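Long-range contacts in ParB domain protein nuclease (Sulfolobus solfataricus, PDB 5K5D), which probably acts in archaeal DNA partition through a ParB-like N-terminal domain and may be a nuclease: residues 47-51 and 65-69; 58-62 and 96-101; 155-159 and 169-174. The protein carries 4 engineered substitutions. The contacts are given in a common frame with arbitrary orientation. Numbering follows the deposited sequence.

Contact 1 of 3, residues 47-51 and 65-69; sequences QIFPL and RLDIM
Leu51, Arg65 and Met69 carry most of this 269 Å² contact between residues 47-51, a loop that bends at Ile48 (phi -79°, psi -45°) and becomes extended from Phe49 into Leu51, the first residue of strand 51-53, and a turn of helix, residues 65-69. Nearest CA pairs are Gln47 with Met69 at 8.9 Å and Leu51 with Leu66 at 8.0 Å, so side chains bridge the gap and no hydrogen bond crosses directly. Leu51 (phi -86°, psi 169°, rotamer mt) sends CD1 to 3.4 Å from Met69 CE and 3.9 Å from Leu66 CB; a branched aliphatic chain fills this buried hollow. Met69 is selenomethionine, and its long flexible arm also brings SE to 3.5 Å from Gln47 CG. Leu51, Leu66 and Met69 are buried in the ParB-like N-terminal domain, where helix 63-71 packs beside strands 51-53 and 76-82; Leu51 and Met69 also touch Val77. Arg65, its CA-to-CB bond toward the loop (chi1 to chi3 m, t, m), lays one face of its guanidinium over Leu51 CD2, which lies 3.5 Å from Arg65 NE, while its salt bridge goes to Asp61. A water accepts from Arg65 NH1 at 3.1 Å and donates weakly to Pro50 O at 3.5 Å. Gln47 NE2 folds back to Phe49 O at 3.0 Å in a weak hydrogen bond, and Gln47 OE1 accepts from Lys78 N.

Contact 2 of 3, residues 58-62 and 96-101; sequences VLIDG and LIWTFN
Ile60 lays its aliphatic chain over Leu96 and Ile97, bringing CD1 to 3.9 Å from Leu96 CD1 and CG2 to 3.7 Å from Ile97 CG1. Its strand, 59-61, lies at the edge of the four-stranded mixed sheet of the ParB-like N-terminal domain, and helix 90-99 packs against it at its C-terminal end. Ile60 and Asp61 form a classic beta bulge opposite Ile52: with Ile60 at phi -104°, psi -49° and Asp61 extended at -135°, 131°, the two consecutive residues both point their CA-to-CB bonds toward the helix, so Ile60 can pack on it while Asp61 faces its C-terminal end. The nearest CA pair is Asp61 with Ile97, 5.9 Å, and the contact buries 256 Å². Ile60, Leu96 and Ile97 are all mt; branched aliphatic chains suit a buried layer, having no polar partner to satisfy, and Ile52 also meets Ile60 and Leu96 there.

The polar half lies where the helix ends. Phe100, the first residue to leave helical angles, sets its CB 3.4 Å from Asp61 OD2, an oxygen that also pairs with Arg65. Gly62 follows at the N-cap of helix 63-71, with phi 122° and psi 34°, angles that would jam a CB against the preceding carbonyl; its N donates to a bound citrate, probably from the crystallisation liquor. Asn101, an amide able to give two hydrogens, uses ND2 to bond Ile97 O at 2.7 Å and, with the position of that oxygen less certain, Asp61 OD1 at 2.9 Å.

Contact 3 of 3, residues 155-159 and 169-174; sequences ENEEF and SALEYE
Backbone bonding between the loop 155-158, which leads into strand residue Phe159, and the start of helix 170-180 is weak: Leu171 N donates to Glu155 O at 3.2 Å and Ala170 N to Glu158 O at 3.3 Å. Phe159 and Ser169 form an antiparallel non-hydrogen-bonded pair, CA to CA 4.2 Å, and Ser169 CA makes a CA-H...O contact of 3.0 Å with Glu158 O. Among side chains, Ser169 OG donates to Asn156 OD1 at 2.7 Å. Glu155 OE2 and Glu174 OE2 lie 2.5 Å apart, so one acid is probably protonated. Carbon contacts bring Glu155 CG to 3.6 Å from Ala170 CB, whose small methyl fits close; Ser169 CB makes a CH-pi contact over the Phe159 ring, 3.8 Å from its centroid. Ser169 (chi1 p) accepts at OG from Glu172 N at 3.2 Å, and Glu172 OE1 (chi1 m) accepts from Ser169 N at 2.8 Å: a capping box at the open end of the hairpin 159-161/167-169, where its second strand passes into helix 170-180.

Contacts 1 and 2 belong to the same ParB-like domain and touch each other: Leu51 CB of contact 1 lies 3.8 Å from Asp61 O of contact 2, and strand 59-61 runs on into helix 63-71. Their segments alternate along the chain, and Arg65 of contact 1 pairs with Asp61 of contact 2. Contact 2 is buried, joining an edge strand to a helix end by aliphatic packing and a side-chain hydrogen bond; contact 1, partly buried, joins a loop and strand start to a helix by packing, without a direct hydrogen bond. Contact 3 is also partly buried but stands apart, its centre about 39 Å from that of contact 1, and relies more on polar bonds around a helix start.

Contact 1 of 3, residues 47-51 and 65-69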
loop_
_atom_site.group_PDB
_atom_site.type_symbol
_atom_site.label_atom_id
_atom_site.label_comp_id
_atom_site.label_asym_id
_atom_site.label_seq_id
_atom_site.Cartn_x
_atom_site.Cartn_y
_atom_site.Cartn_z
ATOM N N GLN B 47 15.310 -9.708 -21.193
ATOM C CA GLN B 47 14.290 -10.072 -20.218
ATOM C C GLN B 47 14.671 -11.297 -19.400
ATOM O O GLN B 47 14.618 -12.420 -19.896
ATOM C CB GLN B 47 12.959 -10.328 -20.918
ATOM C CG GLN B 47 11.908 -9.284 -20.628
ATOM C CD GLN B 47 10.513 -9.763 -20.968
ATOM O OE1 GLN B 47 10.215 -10.089 -22.122
ATOM N NE2 GLN B 47 9.647 -9.816 -19.961
ATOM N N ILE B 48 15.045 -11.073 -18.145
ATOM C CA ILE B 48 15.321 -12.168 -17.225
ATOM C C ILE B 48 14.005 -12.736 -16.700
ATOM O O ILE B 48 13.810 -13.951 -16.659
ATOM C CB ILE B 48 16.187 -11.703 -16.039
ATOM C CG1 ILE B 48 17.543 -11.194 -16.533
ATOM C CG2 ILE B 48 16.384 -12.839 -15.048
ATOM C CD1 ILE B 48 18.421 -12.272 -17.136
ATOM N N PHE B 49 13.102 -11.841 -16.310
ATOM C CA PHE B 49 11.797 -12.221 -15.786
ATOM C C PHE B 49 10.677 -11.770 -16.716
ATOM O O PHE B 49 10.743 -10.685 -17.292
ATOM C CB PHE B 49 11.590 -11.607 -14.402
ATOM C CG PHE B 49 12.497 -12.170 -13.347
ATOM C CD1 PHE B 49 12.654 -13.539 -13.209
ATOM C CD2 PHE B 49 13.199 -11.330 -12.499
ATOM C CE1 PHE B 49 13.489 -14.060 -12.239
ATOM C CE2 PHE B 49 14.035 -11.845 -11.529
ATOM C CZ PHE B 49 14.181 -13.212 -11.399
ATOM N N PRO B 50 9.640 -12.607 -16.867
ATOM C CA PRO B 50 8.498 -12.249 -17.713
ATOM C C PRO B 50 7.561 -11.294 -16.992
ATOM O O PRO B 50 7.591 -11.205 -15.763
ATOM C CB PRO B 50 7.806 -13.589 -17.941
ATOM C CG PRO B 50 8.109 -14.369 -16.708
ATOM C CD PRO B 50 9.496 -13.954 -16.285
ATOM N N LEU B 51 6.742 -10.582 -17.757
ATOM C CA LEU B 51 5.763 -9.674 -17.185
ATOM C C LEU B 51 4.485 -10.435 -16.845
ATOM O O LEU B 51 4.311 -11.588 -17.245
ATOM C CB LEU B 51 5.467 -8.529 -18.153
ATOM C CG LEU B 51 6.691 -7.731 -18.605
ATOM C CD1 LEU B 51 6.251 -6.501 -19.375
ATOM C CD2 LEU B 51 7.548 -7.341 -17.413
ATOM N N ARG B 65 9.015 -1.721 -16.686
ATOM C CA ARG B 65 9.734 -2.654 -17.546
ATOM C C ARG B 65 9.227 -2.639 -18.987
ATOM O O ARG B 65 10.018 -2.611 -19.927
ATOM C CB ARG B 65 9.664 -4.071 -16.979
ATOM C CG ARG B 65 10.447 -4.257 -15.694
ATOM C CD ARG B 65 10.252 -5.650 -15.123
ATOM N NE ARG B 65 8.929 -5.818 -14.531
ATOM C CZ ARG B 65 8.498 -6.940 -13.967
ATOM N NH1 ARG B 65 9.287 -8.007 -13.920
ATOM N NH2 ARG B 65 7.279 -7.000 -13.448
ATOM N N LEU B 66 7.912 -2.666 -19.166
ATOM C CA LEU B 66 7.345 -2.624 -20.508
ATOM C C LEU B 66 7.710 -1.319 -21.208
ATOM O O LEU B 66 8.042 -1.312 -22.396
ATOM C CB LEU B 66 5.823 -2.788 -20.478
ATOM C CG LEU B 66 5.183 -2.735 -21.870
ATOM C CD1 LEU B 66 5.669 -3.894 -22.727
ATOM C CD2 LEU B 66 3.666 -2.722 -21.804
ATOM N N ASP B 67 7.640 -0.216 -20.468
ATOM C CA ASP B 67 7.944 1.095 -21.028
ATOM C C ASP B 67 9.399 1.178 -21.494
ATOM O O ASP B 67 9.694 1.693 -22.575
ATOM C CB ASP B 67 7.645 2.200 -20.012
ATOM C CG ASP B 67 7.898 3.587 -20.574
ATOM O OD1 ASP B 67 7.019 4.108 -21.295
ATOM O OD2 ASP B 67 8.976 4.155 -20.300
ATOM N N ILE B 68 10.301 0.664 -20.668
ATOM C CA ILE B 68 11.715 0.614 -21.009
ATOM C C ILE B 68 11.945 -0.206 -22.281
ATOM O O ILE B 68 12.638 0.235 -23.197
ATOM C CB ILE B 68 12.531 0.021 -19.854
ATOM C CG1 ILE B 68 12.314 0.855 -18.587
ATOM C CG2 ILE B 68 14.003 -0.061 -20.223
ATOM C CD1 ILE B 68 12.975 0.291 -17.349
HETATM N N MSE B 69 11.346 -1.390 -22.339
HETATM C CA MSE B 69 11.526 -2.289 -23.472
HETATM C C MSE B 69 10.972 -1.694 -24.757
HETATM O O MSE B 69 11.505 -1.923 -25.844
HETATM C CB MSE B 69 10.850 -3.632 -23.197
HETATM C CG MSE B 69 11.526 -4.454 -22.117
HETATM SE SE MSE B 69 10.737 -6.227 -21.992
HETATM C CE MSE B 69 8.990 -5.716 -21.302
HETATM O O HOH W 1 7.891 -10.377 -12.406
#

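Contact 2 of 3, residues 58-62 and 96-101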
loop_
_atom_site.group_PDB
_atom_site.type_symbol
_atom_site.label_atom_id
_atom_site.label_comp_id
_atom_site.label_asym_id
_atom_site.label_seq_id
_atom_site.Cartn_x
_atom_site.Cartn_y
_atom_site.Cartn_z
ATOM N N VAL B 58 -4.228 -7.941 -20.528
ATOM C CA VAL B 58 -4.176 -6.731 -19.729
ATOM C C VAL B 58 -2.981 -6.838 -18.788
ATOM O O VAL B 58 -2.881 -7.780 -17.997
ATOM C CB VAL B 58 -5.470 -6.531 -18.906
ATOM C CG1 VAL B 58 -5.319 -5.366 -17.942
ATOM C CG2 VAL B 58 -6.659 -6.316 -19.823
ATOM N N LEU B 59 -2.070 -5.877 -18.896
ATOM C CA LEU B 59 -0.875 -5.839 -18.066
ATOM C C LEU B 59 -1.265 -5.660 -16.601
ATOM O O LEU B 59 -2.009 -4.743 -16.248
ATOM C CB LEU B 59 0.020 -4.680 -18.504
ATOM C CG LEU B 59 1.532 -4.901 -18.580
ATOM C CD1 LEU B 59 2.270 -3.703 -18.002
ATOM C CD2 LEU B 59 1.942 -6.178 -17.872
ATOM N N ILE B 60 -0.762 -6.539 -15.746
ATOM C CA ILE B 60 -1.059 -6.457 -14.324
ATOM C C ILE B 60 0.137 -5.890 -13.587
ATOM O O ILE B 60 0.014 -4.960 -12.791
ATOM C CB ILE B 60 -1.412 -7.840 -13.745
ATOM C CG1 ILE B 60 -2.748 -8.318 -14.312
ATOM C CG2 ILE B 60 -1.464 -7.794 -12.224
ATOM C CD1 ILE B 60 -3.152 -9.688 -13.819
ATOM N N ASP B 61 1.297 -6.462 -13.877
ATOM C CA ASP B 61 2.544 -6.049 -13.261
ATOM C C ASP B 61 3.654 -5.935 -14.302
ATOM O O ASP B 61 3.855 -6.844 -15.106
ATOM C CB ASP B 61 2.964 -7.064 -12.205
ATOM C CG ASP B 61 4.150 -6.600 -11.407
ATOM O OD1 ASP B 61 4.084 -5.479 -10.862
ATOM O OD2 ASP B 61 5.149 -7.347 -11.330
ATOM N N GLY B 62 4.372 -4.817 -14.283
ATOM C CA GLY B 62 5.534 -4.653 -15.139
ATOM C C GLY B 62 5.446 -3.452 -16.055
ATOM O O GLY B 62 5.945 -3.486 -17.179
ATOM N N LEU B 96 -1.652 -10.454 -7.209
ATOM C CA LEU B 96 -0.434 -10.566 -7.999
ATOM C C LEU B 96 0.460 -9.346 -7.826
ATOM O O LEU B 96 1.661 -9.479 -7.614
ATOM C CB LEU B 96 -0.767 -10.786 -9.473
ATOM C CG LEU B 96 -1.357 -12.165 -9.760
ATOM C CD1 LEU B 96 -1.738 -12.301 -11.226
ATOM C CD2 LEU B 96 -0.361 -13.243 -9.350
ATOM N N ILE B 97 -0.127 -8.156 -7.907
ATOM C CA ILE B 97 0.641 -6.927 -7.773
ATOM C C ILE B 97 1.328 -6.856 -6.416
ATOM O O ILE B 97 2.442 -6.345 -6.301
ATOM C CB ILE B 97 -0.236 -5.675 -7.962
ATOM C CG1 ILE B 97 -0.702 -5.552 -9.417
ATOM C CG2 ILE B 97 0.536 -4.421 -7.558
ATOM C CD1 ILE B 97 -1.776 -4.495 -9.625
ATOM N N TRP B 98 0.663 -7.371 -5.386
ATOM C CA TRP B 98 1.248 -7.371 -4.052
ATOM C C TRP B 98 2.334 -8.425 -3.935
ATOM O O TRP B 98 3.379 -8.200 -3.323
ATOM C CB TRP B 98 0.188 -7.613 -2.982
ATOM C CG TRP B 98 0.773 -7.752 -1.611
ATOM C CD1 TRP B 98 0.766 -8.865 -0.822
ATOM C CD2 TRP B 98 1.472 -6.743 -0.869
ATOM N NE1 TRP B 98 1.405 -8.608 0.367
ATOM C CE2 TRP B 98 1.846 -7.314 0.360
ATOM C CE3 TRP B 98 1.801 -5.409 -1.130
ATOM C CZ2 TRP B 98 2.540 -6.596 1.333
ATOM C CZ3 TRP B 98 2.492 -4.702 -0.164
ATOM C CH2 TRP B 98 2.855 -5.296 1.053
ATOM N N THR B 99 2.075 -9.588 -4.518
ATOM C CA THR B 99 3.030 -10.678 -4.473
ATOM C C THR B 99 4.342 -10.278 -5.118
ATOM O O THR B 99 5.409 -10.589 -4.599
ATOM C CB THR B 99 2.495 -11.939 -5.165
ATOM O OG1 THR B 99 1.484 -12.538 -4.347
ATOM C CG2 THR B 99 3.622 -12.938 -5.369
ATOM N N PHE B 100 4.262 -9.572 -6.240
ATOM C CA PHE B 100 5.460 -9.226 -6.993
ATOM C C PHE B 100 6.062 -7.879 -6.623
ATOM O O PHE B 100 7.016 -7.433 -7.260
ATOM C CB PHE B 100 5.194 -9.300 -8.498
ATOM C CG PHE B 100 4.998 -10.698 -8.996
ATOM C CD1 PHE B 100 3.753 -11.132 -9.423
ATOM C CD2 PHE B 100 6.056 -11.592 -9.008
ATOM C CE1 PHE B 100 3.573 -12.432 -9.871
ATOM C CE2 PHE B 100 5.886 -12.895 -9.453
ATOM C CZ PHE B 100 4.642 -13.316 -9.883
ATOM N N ASN B 101 5.522 -7.232 -5.595
ATOM C CA ASN B 101 6.035 -5.923 -5.204
ATOM C C ASN B 101 6.282 -5.723 -3.704
ATOM O O ASN B 101 7.211 -5.015 -3.319
ATOM C CB ASN B 101 5.146 -4.810 -5.759
ATOM C CG ASN B 101 5.226 -4.705 -7.265
ATOM O OD1 ASN B 101 6.124 -4.058 -7.806
ATOM N ND2 ASN B 101 4.286 -5.346 -7.956
#

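Contact 3 of 3, residues 155-159 and 169-174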
loop_
_atom_site.group_PDB
_atom_site.type_symbol
_atom_site.label_atom_id
_atom_site.label_comp_id
_atom_site.label_asym_id
_atom_site.label_seq_id
_atom_site.Cartn_x
_atom_site.Cartn_y
_atom_site.Cartn_z
ATOM N N GLU B 155 -11.143 -3.981 19.244
ATOM C CA GLU B 155 -10.582 -3.774 17.917
ATOM C C GLU B 155 -11.633 -4.006 16.830
ATOM O O GLU B 155 -11.483 -3.552 15.696
ATOM C CB GLU B 155 -9.378 -4.695 17.719
ATOM C CG GLU B 155 -8.594 -4.442 16.458
ATOM C CD GLU B 155 -7.285 -5.197 16.446
ATOM O OE1 GLU B 155 -6.550 -5.115 17.453
ATOM O OE2 GLU B 155 -6.999 -5.880 15.439
ATOM N N ASN B 156 -12.700 -4.713 17.189
ATOM C CA ASN B 156 -13.812 -4.943 16.276
ATOM C C ASN B 156 -14.922 -3.919 16.498
ATOM O O ASN B 156 -15.991 -4.007 15.894
ATOM C CB ASN B 156 -14.359 -6.364 16.445
ATOM C CG ASN B 156 -14.818 -6.978 15.132
ATOM O OD1 ASN B 156 -15.074 -6.273 14.159
ATOM N ND2 ASN B 156 -14.923 -8.301 15.101
ATOM N N GLU B 157 -14.656 -2.951 17.374
ATOM C CA GLU B 157 -15.614 -1.891 17.684
ATOM C C GLU B 157 -15.413 -0.687 16.772
ATOM O O GLU B 157 -16.374 -0.027 16.378
ATOM C CB GLU B 157 -15.476 -1.435 19.141
ATOM C CG GLU B 157 -15.650 -2.526 20.184
ATOM C CD GLU B 157 -17.063 -3.069 20.251
ATOM O OE1 GLU B 157 -17.351 -3.859 21.176
ATOM O OE2 GLU B 157 -17.886 -2.710 19.383
ATOM N N GLU B 158 -14.156 -0.391 16.458
ATOM C CA GLU B 158 -13.836 0.761 15.625
ATOM C C GLU B 158 -13.942 0.408 14.149
ATOM O O GLU B 158 -13.594 -0.695 13.737
ATOM C CB GLU B 158 -12.441 1.299 15.941
ATOM C CG GLU B 158 -12.248 1.711 17.386
ATOM C CD GLU B 158 -11.782 0.566 18.259
ATOM O OE1 GLU B 158 -12.071 0.583 19.474
ATOM O OE2 GLU B 158 -11.118 -0.350 17.727
ATOM N N PHE B 159 -14.424 1.361 13.361
ATOM C CA PHE B 159 -14.656 1.134 11.946
ATOM C C PHE B 159 -14.215 2.339 11.129
ATOM O O PHE B 159 -14.104 3.447 11.647
ATOM C CB PHE B 159 -16.142 0.850 11.692
ATOM C CG PHE B 159 -16.629 -0.434 12.301
ATOM C CD1 PHE B 159 -16.972 -0.499 13.641
ATOM C CD2 PHE B 159 -16.749 -1.578 11.530
ATOM C CE1 PHE B 159 -17.423 -1.682 14.205
ATOM C CE2 PHE B 159 -17.199 -2.764 12.088
ATOM C CZ PHE B 159 -17.536 -2.815 13.428
ATOM N N SER B 169 -13.904 -2.992 10.279
ATOM C CA SER B 169 -13.296 -2.787 11.586
ATOM C C SER B 169 -11.789 -3.002 11.519
ATOM O O SER B 169 -11.278 -3.586 10.563
ATOM C CB SER B 169 -13.905 -3.737 12.618
ATOM O OG SER B 169 -13.480 -5.070 12.396
ATOM N N ALA B 170 -11.084 -2.522 12.537
ATOM C CA ALA B 170 -9.639 -2.691 12.612
ATOM C C ALA B 170 -9.280 -4.166 12.595
ATOM O O ALA B 170 -8.205 -4.551 12.131
ATOM C CB ALA B 170 -9.094 -2.034 13.869
ATOM N N LEU B 171 -10.184 -4.992 13.107
ATOM C CA LEU B 171 -9.923 -6.420 13.197
ATOM C C LEU B 171 -9.983 -7.071 11.823
ATOM O O LEU B 171 -9.055 -7.765 11.415
ATOM C CB LEU B 171 -10.916 -7.093 14.139
ATOM C CG LEU B 171 -10.643 -8.569 14.419
ATOM C CD1 LEU B 171 -9.264 -8.751 15.039
ATOM C CD2 LEU B 171 -11.723 -9.140 15.323
ATOM N N GLU B 172 -11.080 -6.838 11.112
ATOM C CA GLU B 172 -11.260 -7.405 9.783
ATOM C C GLU B 172 -10.125 -6.954 8.874
ATOM O O GLU B 172 -9.531 -7.767 8.164
ATOM C CB GLU B 172 -12.612 -6.990 9.203
ATOM C CG GLU B 172 -13.782 -7.222 10.152
ATOM C CD GLU B 172 -15.079 -6.607 9.652
ATOM O OE1 GLU B 172 -15.238 -5.372 9.772
ATOM O OE2 GLU B 172 -15.941 -7.355 9.141
ATOM N N TYR B 173 -9.821 -5.658 8.909
ATOM C CA TYR B 173 -8.734 -5.097 8.110
ATOM C C TYR B 173 -7.401 -5.771 8.434
ATOM O O TYR B 173 -6.619 -6.084 7.538
ATOM C CB TYR B 173 -8.617 -3.587 8.324
ATOM C CG TYR B 173 -7.776 -2.889 7.277
ATOM C CD1 TYR B 173 -6.427 -2.630 7.493
ATOM C CD2 TYR B 173 -8.333 -2.490 6.069
ATOM C CE1 TYR B 173 -5.659 -1.989 6.533
ATOM C CE2 TYR B 173 -7.575 -1.852 5.102
ATOM C CZ TYR B 173 -6.241 -1.605 5.339
ATOM O OH TYR B 173 -5.494 -0.971 4.374
ATOM N N GLU B 174 -7.145 -5.988 9.719
ATOM C CA GLU B 174 -5.912 -6.636 10.144
ATOM C C GLU B 174 -5.834 -8.079 9.654
ATOM O O GLU B 174 -4.769 -8.550 9.257
ATOM C CB GLU B 174 -5.780 -6.597 11.666
ATOM C CG GLU B 174 -4.514 -7.247 12.187
ATOM C CD GLU B 174 -4.477 -7.299 13.702
ATOM O OE1 GLU B 174 -4.112 -8.359 14.254
ATOM O OE2 GLU B 174 -4.815 -6.279 14.338
#